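Local coordinates for protein replicative DNA helicase (Mycobacterium smegmatis, PDB 6OWN) that is the DnaB1 intein splicing domain, which as an intein probably excises itself from its host helicase in a splicing reaction reversibly inhibited by zinc, at residues D24-P29 against T34-D39; A58-A63 against R109-V114. One frame throughout, in Å; residues are numbered along the deposited sequence.

In the fold
Following the chain from its N terminus, contact 1 closes first: only four residues separate 24-29 from 34-39, and the loop from Gly28 up to strand 33-39 closes the hairpin of strands 25-27 and 33-39. Contact 2 opens later and spans 45 residues, bringing segment 109-114 back over strand 58-62. The two closures lie in series, neither nested nor crossed. Their centres are about 22 Å apart, on opposite sides of the chain's centre, and their nearest atoms are about 12 Å from each other. Strand 2-3 connects their surroundings, since it belongs to the sheet of contact 1 while Ala3 touches Val60 and Val114 of contact 2.

Contact 1 (D24-P29 against T34-D39)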
ATOM      1  N   ASP A  24       7.611 -14.095  -4.694  1.00 20.63           N
ATOM      2  CA  ASP A  24       6.367 -14.327  -3.976  1.00 26.38           C
ATOM      3  C   ASP A  24       5.207 -13.742  -4.771  1.00 21.27           C
ATOM      4  O   ASP A  24       5.397 -13.013  -5.748  1.00 15.61           O
ATOM      5  CB  ASP A  24       6.391 -13.682  -2.588  1.00 23.09           C
ATOM      6  CG  ASP A  24       7.353 -14.358  -1.640  1.00 28.22           C
ATOM      7  OD1 ASP A  24       7.974 -15.360  -2.040  1.00 28.04           O
ATOM      8  OD2 ASP A  24       7.490 -13.883  -0.488  1.00 28.53           O
ATOM      9  N   HIS A  25       3.989 -14.049  -4.317  1.00 16.06           N
ATOM     10  CA  HIS A  25       2.767 -13.512  -4.901  1.00 18.41           C
ATOM     11  C   HIS A  25       1.976 -12.747  -3.851  1.00 19.21           C
ATOM     12  O   HIS A  25       1.811 -13.220  -2.719  1.00 17.07           O
ATOM     13  CB  HIS A  25       1.892 -14.628  -5.491  1.00 18.29           C
ATOM     14  CG  HIS A  25       2.414 -15.169  -6.783  1.00 21.73           C
ATOM     15  ND1 HIS A  25       3.390 -16.139  -6.835  1.00 25.51           N
ATOM     16  CD2 HIS A  25       2.125 -14.854  -8.069  1.00 19.23           C
ATOM     17  CE1 HIS A  25       3.670 -16.413  -8.097  1.00 23.18           C
ATOM     18  NE2 HIS A  25       2.911 -15.652  -8.867  1.00 21.05           N
ATOM     19  N   LEU A  26       1.492 -11.572  -4.233  1.00 18.94           N
ATOM     20  CA  LEU A  26       0.502 -10.807  -3.495  1.00 17.40           C
ATOM     21  C   LEU A  26      -0.855 -10.977  -4.178  1.00 19.45           C
ATOM     22  O   LEU A  26      -1.032 -11.875  -5.011  1.00 18.66           O
ATOM     23  CB  LEU A  26       0.938  -9.346  -3.423  1.00 17.07           C
ATOM     24  CG  LEU A  26       2.254  -9.150  -2.686  1.00 20.63           C
ATOM     25  CD1 LEU A  26       2.699  -7.696  -2.777  1.00 18.53           C
ATOM     26  CD2 LEU A  26       2.088  -9.580  -1.236  1.00 17.57           C
ATOM     27  N   LEU A  27      -1.819 -10.120  -3.839  1.00 17.80           N
ATOM     28  CA  LEU A  27      -3.143 -10.132  -4.458  1.00 14.61           C
ATOM     29  C   LEU A  27      -3.328  -8.852  -5.257  1.00 20.34           C
ATOM     30  O   LEU A  27      -3.032  -7.763  -4.756  1.00 19.37           O
ATOM     31  CB  LEU A  27      -4.249 -10.264  -3.407  1.00 17.43           C
ATOM     32  CG  LEU A  27      -4.265 -11.567  -2.592  1.00 14.84           C
ATOM     33  CD1 LEU A  27      -5.555 -11.680  -1.764  1.00 19.37           C
ATOM     34  CD2 LEU A  27      -4.102 -12.787  -3.510  1.00 18.65           C
ATOM     35  N   GLY A  28      -3.806  -8.990  -6.499  1.00 15.30           N
ATOM     36  CA  GLY A  28      -4.012  -7.871  -7.383  1.00 18.54           C
ATOM     37  C   GLY A  28      -5.350  -7.196  -7.157  1.00 22.54           C
ATOM     38  O   GLY A  28      -6.063  -7.495  -6.195  1.00 19.88           O
ATOM     39  N   PRO A  29      -5.726  -6.274  -8.051  1.00 23.36           N
ATOM     40  CA  PRO A  29      -6.927  -5.462  -7.799  1.00 25.82           C
ATOM     41  C   PRO A  29      -8.216  -6.259  -7.851  1.00 26.53           C
ATOM     42  O   PRO A  29      -9.236  -5.793  -7.328  1.00 27.58           O
ATOM     43  CB  PRO A  29      -6.875  -4.402  -8.907  1.00 29.42           C
ATOM     44  CG  PRO A  29      -6.134  -5.081 -10.023  1.00 29.44           C
ATOM     45  CD  PRO A  29      -5.119  -5.978  -9.362  1.00 22.14           C
ATOM     46  N   THR A  34      -0.804 -12.000  -7.881  1.00 18.17           N
ATOM     47  CA  THR A  34      -0.002 -11.135  -8.734  1.00 17.16           C
ATOM     48  C   THR A  34       1.445 -11.211  -8.254  1.00 19.53           C
ATOM     49  O   THR A  34       1.700 -11.146  -7.051  1.00 16.53           O
ATOM     50  CB  THR A  34      -0.559  -9.700  -8.716  1.00 15.12           C
ATOM     51  OG1 THR A  34       0.103  -8.891  -9.699  1.00 19.68           O
ATOM     52  CG2 THR A  34      -0.438  -9.058  -7.330  1.00 17.37           C
ATOM     53  N   ARG A  35       2.383 -11.409  -9.182  1.00 18.60           N
ATOM     54  CA  ARG A  35       3.762 -11.720  -8.808  1.00 16.63           C
ATOM     55  C   ARG A  35       4.544 -10.461  -8.447  1.00 21.13           C
ATOM     56  O   ARG A  35       4.396  -9.415  -9.082  1.00 16.36           O
ATOM     57  CB  ARG A  35       4.471 -12.461  -9.948  1.00 17.91           C
ATOM     58  CG  ARG A  35       5.925 -12.874  -9.647  1.00 20.00           C
ATOM     59  CD  ARG A  35       6.583 -13.569 -10.840  1.00 20.44           C
ATOM     60  NE  ARG A  35       6.501 -12.745 -12.045  1.00 20.94           N
ATOM     61  CZ  ARG A  35       7.238 -12.912 -13.138  1.00 23.49           C
ATOM     62  NH1 ARG A  35       8.136 -13.890 -13.206  1.00 19.47           N
ATOM     63  NH2 ARG A  35       7.075 -12.087 -14.168  1.00 23.97           N
ATOM     64  N   VAL A  36       5.383 -10.574  -7.419  1.00 14.60           N
ATOM     65  CA  VAL A  36       6.329  -9.524  -7.064  1.00 13.47           C
ATOM     66  C   VAL A  36       7.567  -9.732  -7.925  1.00 18.98           C
ATOM     67  O   VAL A  36       8.190 -10.797  -7.866  1.00 19.78           O
ATOM     68  CB  VAL A  36       6.684  -9.574  -5.566  1.00 17.71           C
ATOM     69  CG1 VAL A  36       7.740  -8.539  -5.220  1.00 14.78           C
ATOM     70  CG2 VAL A  36       5.434  -9.376  -4.692  1.00 17.23           C
ATOM     71  N   VAL A  37       7.917  -8.726  -8.729  1.00 13.50           N
ATOM     72  CA  VAL A  37       9.009  -8.836  -9.695  1.00 17.79           C
ATOM     73  C   VAL A  37      10.195  -7.938  -9.364  1.00 21.63           C
ATOM     74  O   VAL A  37      11.196  -7.975 -10.098  1.00 23.37           O
ATOM     75  CB  VAL A  37       8.528  -8.534 -11.127  1.00 16.53           C
ATOM     76  CG1 VAL A  37       7.518  -9.599 -11.605  1.00 18.78           C
ATOM     77  CG2 VAL A  37       7.935  -7.134 -11.194  1.00 18.38           C
ATOM     78  N   ALA A  38      10.116  -7.132  -8.308  1.00 20.93           N
ATOM     79  CA  ALA A  38      11.171  -6.193  -7.943  1.00 21.35           C
ATOM     80  C   ALA A  38      10.838  -5.604  -6.580  1.00 23.91           C
ATOM     81  O   ALA A  38       9.670  -5.537  -6.189  1.00 21.20           O
ATOM     82  CB  ALA A  38      11.325  -5.076  -8.981  1.00 20.94           C
ATOM     83  N   ASP A  39      11.875  -5.163  -5.865  1.00 21.73           N
ATOM     84  CA  ASP A  39      11.666  -4.561  -4.556  1.00 22.46           C
ATOM     85  C   ASP A  39      12.718  -3.487  -4.299  1.00 23.63           C
ATOM     86  O   ASP A  39      13.605  -3.235  -5.119  1.00 27.22           O
ATOM     87  CB  ASP A  39      11.682  -5.625  -3.451  1.00 20.62           C
ATOM     88  CG  ASP A  39      13.073  -6.200  -3.197  1.00 27.88           C
ATOM     89  OD1 ASP A  39      14.044  -5.846  -3.909  1.00 29.23           O
ATOM     90  OD2 ASP A  39      13.196  -7.042  -2.288  1.00 28.86           O
TER
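Thr34 faces Leu26 as an antiparallel hydrogen-bonded pair. Leu26 N gives a 2.9 Å bond to Thr34 O, and Thr34 N returns one of 2.9 Å to Leu26 O. The methyl of Thr34 is directed at the backbone where strand 25-27 gives way to the loop, CG2 lying 3.5 Å from Gly28 N. Its OG1, trans to the backbone N (chi1 -172°), points away from the methyl's contact and bonds to Asn123 ND2. Next comes Arg35, a non-hydrogen-bonded partner of His25. The imidazole leans across the strand so that His25 NE2 lies 3.7 Å from Arg35 CB, and Arg35 CG sits over one face of the ring. Bent at chi3, the arginine leads away to a salt bridge with Asp122, so it meets the imidazole through CB and CG, not through its guanidinium. Val36 extends the backbone pairing: its N reaches Asp24 O at 3.0 Å in an almost straight bond (177° at the hydrogen). On the buried face, Val36 CG2 meets Leu26 CD1 at 3.7 Å, and Val119 of strand 116-121 packs against both side chains. Two strands joined by a short turn, paired antiparallel although their axes lie at 128°, form a twisted beta hairpin, here at the edge of one sheet in the all-beta intein (Hint) fold.

Contact 2 (A58-A63 against R109-V114); sequences AIVADA and RRRPSV
Val60 offers both methyls to Arg111 and CG1 alone to Val114, crossing each side chain at about a right angle. Arg111 makes its contact through the aliphatic stem: CD lies across the fork of the valine, 4.0 Å from Val60 CG2 and equally near the other methyl. Val114 adds a single branch, its CG2 standing 4.0 Å from Val60 CG1. Arg111 CG lies between its backbone N and carbonyl carbon (chi1 77°), which leaves CD to reach Val60. Bends at chi2 and chi3 then turn the arginine's head back on its own chain, where NE donates a 2.8 Å bond to Pro112 O. That bond uses a lone pair in the carbonyl plane, and the oxygen lies only 10° out of the guanidinium plane; a weak second bond comes from NH2. Val50 and Ala3 continue the packing, touching Arg111 and Val114 respectively. No hydrogen bond joins the two segments and 111 Å² is buried in all, so strand 58-62 and segment 109-114 meet here by apolar side-chain contact, with the arginine contributing methylene surface while its polar head is engaged within its own segment.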
ATOM      1  N   ALA A  58      -5.627   1.147   9.019  1.00 18.23           N
ATOM      2  CA  ALA A  58      -4.664   2.220   8.839  1.00 20.07           C
ATOM      3  C   ALA A  58      -3.375   1.630   8.297  1.00 20.92           C
ATOM      4  O   ALA A  58      -3.023   0.490   8.616  1.00 15.35           O
ATOM      5  CB  ALA A  58      -4.393   2.961  10.151  1.00 19.46           C
ATOM      6  N   ILE A  59      -2.682   2.414   7.466  1.00 19.44           N
ATOM      7  CA  ILE A  59      -1.428   1.996   6.849  1.00 16.04           C
ATOM      8  C   ILE A  59      -0.399   3.108   7.017  1.00 19.06           C
ATOM      9  O   ILE A  59      -0.692   4.276   6.739  1.00 16.74           O
ATOM     10  CB  ILE A  59      -1.614   1.655   5.359  1.00 16.26           C
ATOM     11  CG1 ILE A  59      -2.642   0.530   5.187  1.00 15.40           C
ATOM     12  CG2 ILE A  59      -0.264   1.286   4.733  1.00 14.84           C
ATOM     13  CD1 ILE A  59      -2.972   0.197   3.739  1.00 16.83           C
ATOM     14  N   VAL A  60       0.809   2.749   7.455  1.00 12.25           N
ATOM     15  CA  VAL A  60       1.926   3.691   7.491  1.00 14.66           C
ATOM     16  C   VAL A  60       2.670   3.615   6.164  1.00 16.81           C
ATOM     17  O   VAL A  60       3.056   2.528   5.717  1.00 15.63           O
ATOM     18  CB  VAL A  60       2.867   3.393   8.671  1.00 17.80           C
ATOM     19  CG1 VAL A  60       4.086   4.289   8.602  1.00 15.37           C
ATOM     20  CG2 VAL A  60       2.139   3.576   9.998  1.00 19.99           C
ATOM     21  N   ALA A  61       2.855   4.768   5.517  1.00 19.16           N
ATOM     22  CA  ALA A  61       3.524   4.831   4.221  1.00 16.08           C
ATOM     23  C   ALA A  61       4.451   6.038   4.197  1.00 19.06           C
ATOM     24  O   ALA A  61       4.256   6.988   4.950  1.00 18.26           O
ATOM     25  CB  ALA A  61       2.531   4.937   3.061  1.00 15.72           C
ATOM     26  N   ASP A  62       5.461   6.005   3.320  1.00 14.92           N
ATOM     27  CA  ASP A  62       6.289   7.199   3.206  1.00 18.26           C
ATOM     28  C   ASP A  62       5.630   8.210   2.269  1.00 20.72           C
ATOM     29  O   ASP A  62       4.618   7.927   1.620  1.00 17.64           O
ATOM     30  CB  ASP A  62       7.719   6.853   2.758  1.00 23.96           C
ATOM     31  CG  ASP A  62       7.809   6.351   1.320  1.00 27.49           C
ATOM     32  OD1 ASP A  62       6.772   6.083   0.696  1.00 29.03           O
ATOM     33  OD2 ASP A  62       8.945   6.208   0.815  1.00 31.59           O
ATOM     34  N   ALA A  63       6.238   9.402   2.202  1.00 18.94           N
ATOM     35  CA  ALA A  63       5.629  10.543   1.515  1.00 18.62           C
ATOM     36  C   ALA A  63       5.331  10.249   0.050  1.00 19.27           C
ATOM     37  O   ALA A  63       4.312  10.707  -0.487  1.00 14.35           O
ATOM     38  CB  ALA A  63       6.546  11.763   1.620  1.00 20.32           C
ATOM     39  N   ARG A 109      -1.867  12.016   8.446  1.00 23.59           N
ATOM     40  CA  ARG A 109      -1.000  12.863   9.250  1.00 21.23           C
ATOM     41  C   ARG A 109       0.411  12.287   9.239  1.00 21.65           C
ATOM     42  O   ARG A 109       0.620  11.099   8.970  1.00 17.54           O
ATOM     43  CB  ARG A 109      -1.522  13.009  10.685  1.00 23.54           C
ATOM     44  CG  ARG A 109      -1.449  11.725  11.470  1.00 25.96           C
ATOM     45  CD  ARG A 109      -1.795  11.865  12.945  1.00 28.61           C
ATOM     46  NE  ARG A 109      -1.575  10.559  13.564  1.00 33.62           N
ATOM     47  CZ  ARG A 109      -2.464   9.572  13.548  1.00 28.34           C
ATOM     48  NH1 ARG A 109      -3.652   9.756  12.987  1.00 26.50           N
ATOM     49  NH2 ARG A 109      -2.164   8.412  14.100  1.00 31.08           N
ATOM     50  N   ARG A 110       1.381  13.161   9.505  1.00 16.98           N
ATOM     51  CA  ARG A 110       2.764  12.729   9.664  1.00 16.28           C
ATOM     52  C   ARG A 110       2.937  11.912  10.939  1.00 21.03           C
ATOM     53  O   ARG A 110       2.215  12.087  11.928  1.00 20.16           O
ATOM     54  CB  ARG A 110       3.705  13.931   9.722  1.00 20.71           C
ATOM     55  CG  ARG A 110       3.793  14.752   8.450  1.00 15.63           C
ATOM     56  CD  ARG A 110       4.942  15.764   8.556  1.00 16.87           C
ATOM     57  NE  ARG A 110       5.010  16.589   7.361  1.00 13.63           N
ATOM     58  CZ  ARG A 110       5.785  16.321   6.320  1.00 17.91           C
ATOM     59  NH1 ARG A 110       6.573  15.259   6.330  1.00 19.81           N
ATOM     60  NH2 ARG A 110       5.764  17.114   5.264  1.00 18.34           N
ATOM     61  N   ARG A 111       3.927  11.026  10.914  1.00 19.90           N
ATOM     62  CA  ARG A 111       4.313  10.263  12.088  1.00 17.82           C
ATOM     63  C   ARG A 111       5.820  10.064  12.033  1.00 15.72           C
ATOM     64  O   ARG A 111       6.424  10.199  10.965  1.00 14.36           O
ATOM     65  CB  ARG A 111       3.563   8.921  12.153  1.00 20.50           C
ATOM     66  CG  ARG A 111       4.060   7.810  11.210  1.00 20.88           C
ATOM     67  CD  ARG A 111       4.017   6.458  11.945  1.00 18.98           C
ATOM     68  NE  ARG A 111       5.253   6.242  12.691  1.00 31.03           N
ATOM     69  CZ  ARG A 111       5.335   5.642  13.872  1.00 26.74           C
ATOM     70  NH1 ARG A 111       4.242   5.173  14.469  1.00 25.40           N
ATOM     71  NH2 ARG A 111       6.518   5.500  14.450  1.00 28.43           N
ATOM     72  N   PRO A 112       6.460   9.778  13.172  1.00 21.87           N
ATOM     73  CA  PRO A 112       7.919   9.610  13.169  1.00 18.23           C
ATOM     74  C   PRO A 112       8.363   8.507  12.216  1.00 23.45           C
ATOM     75  O   PRO A 112       7.713   7.465  12.090  1.00 22.87           O
ATOM     76  CB  PRO A 112       8.236   9.254  14.626  1.00 23.36           C
ATOM     77  CG  PRO A 112       7.137   9.887  15.406  1.00 18.36           C
ATOM     78  CD  PRO A 112       5.913   9.769  14.543  1.00 22.25           C
ATOM     79  N   SER A 113       9.497   8.755  11.556  1.00 23.51           N
ATOM     80  CA  SER A 113      10.026   7.855  10.537  1.00 20.55           C
ATOM     81  C   SER A 113      10.197   6.437  11.071  1.00 20.38           C
ATOM     82  O   SER A 113      10.680   6.227  12.183  1.00 22.77           O
ATOM     83  CB  SER A 113      11.374   8.377  10.037  1.00 23.14           C
ATOM     84  OG  SER A 113      11.874   7.572   8.985  1.00 25.81           O
ATOM     85  N   VAL A 114       9.773   5.465  10.271  1.00 20.86           N
ATOM     86  CA  VAL A 114      10.060   4.054  10.529  1.00 20.69           C
ATOM     87  C   VAL A 114      10.659   3.460   9.266  1.00 19.66           C
ATOM     88  O   VAL A 114      10.588   4.065   8.183  1.00 22.20           O
ATOM     89  CB  VAL A 114       8.793   3.279  10.959  1.00 23.04           C
ATOM     90  CG1 VAL A 114       8.235   3.834  12.269  1.00 25.33           C
ATOM     91  CG2 VAL A 114       7.748   3.306   9.849  1.00 21.59           C
TER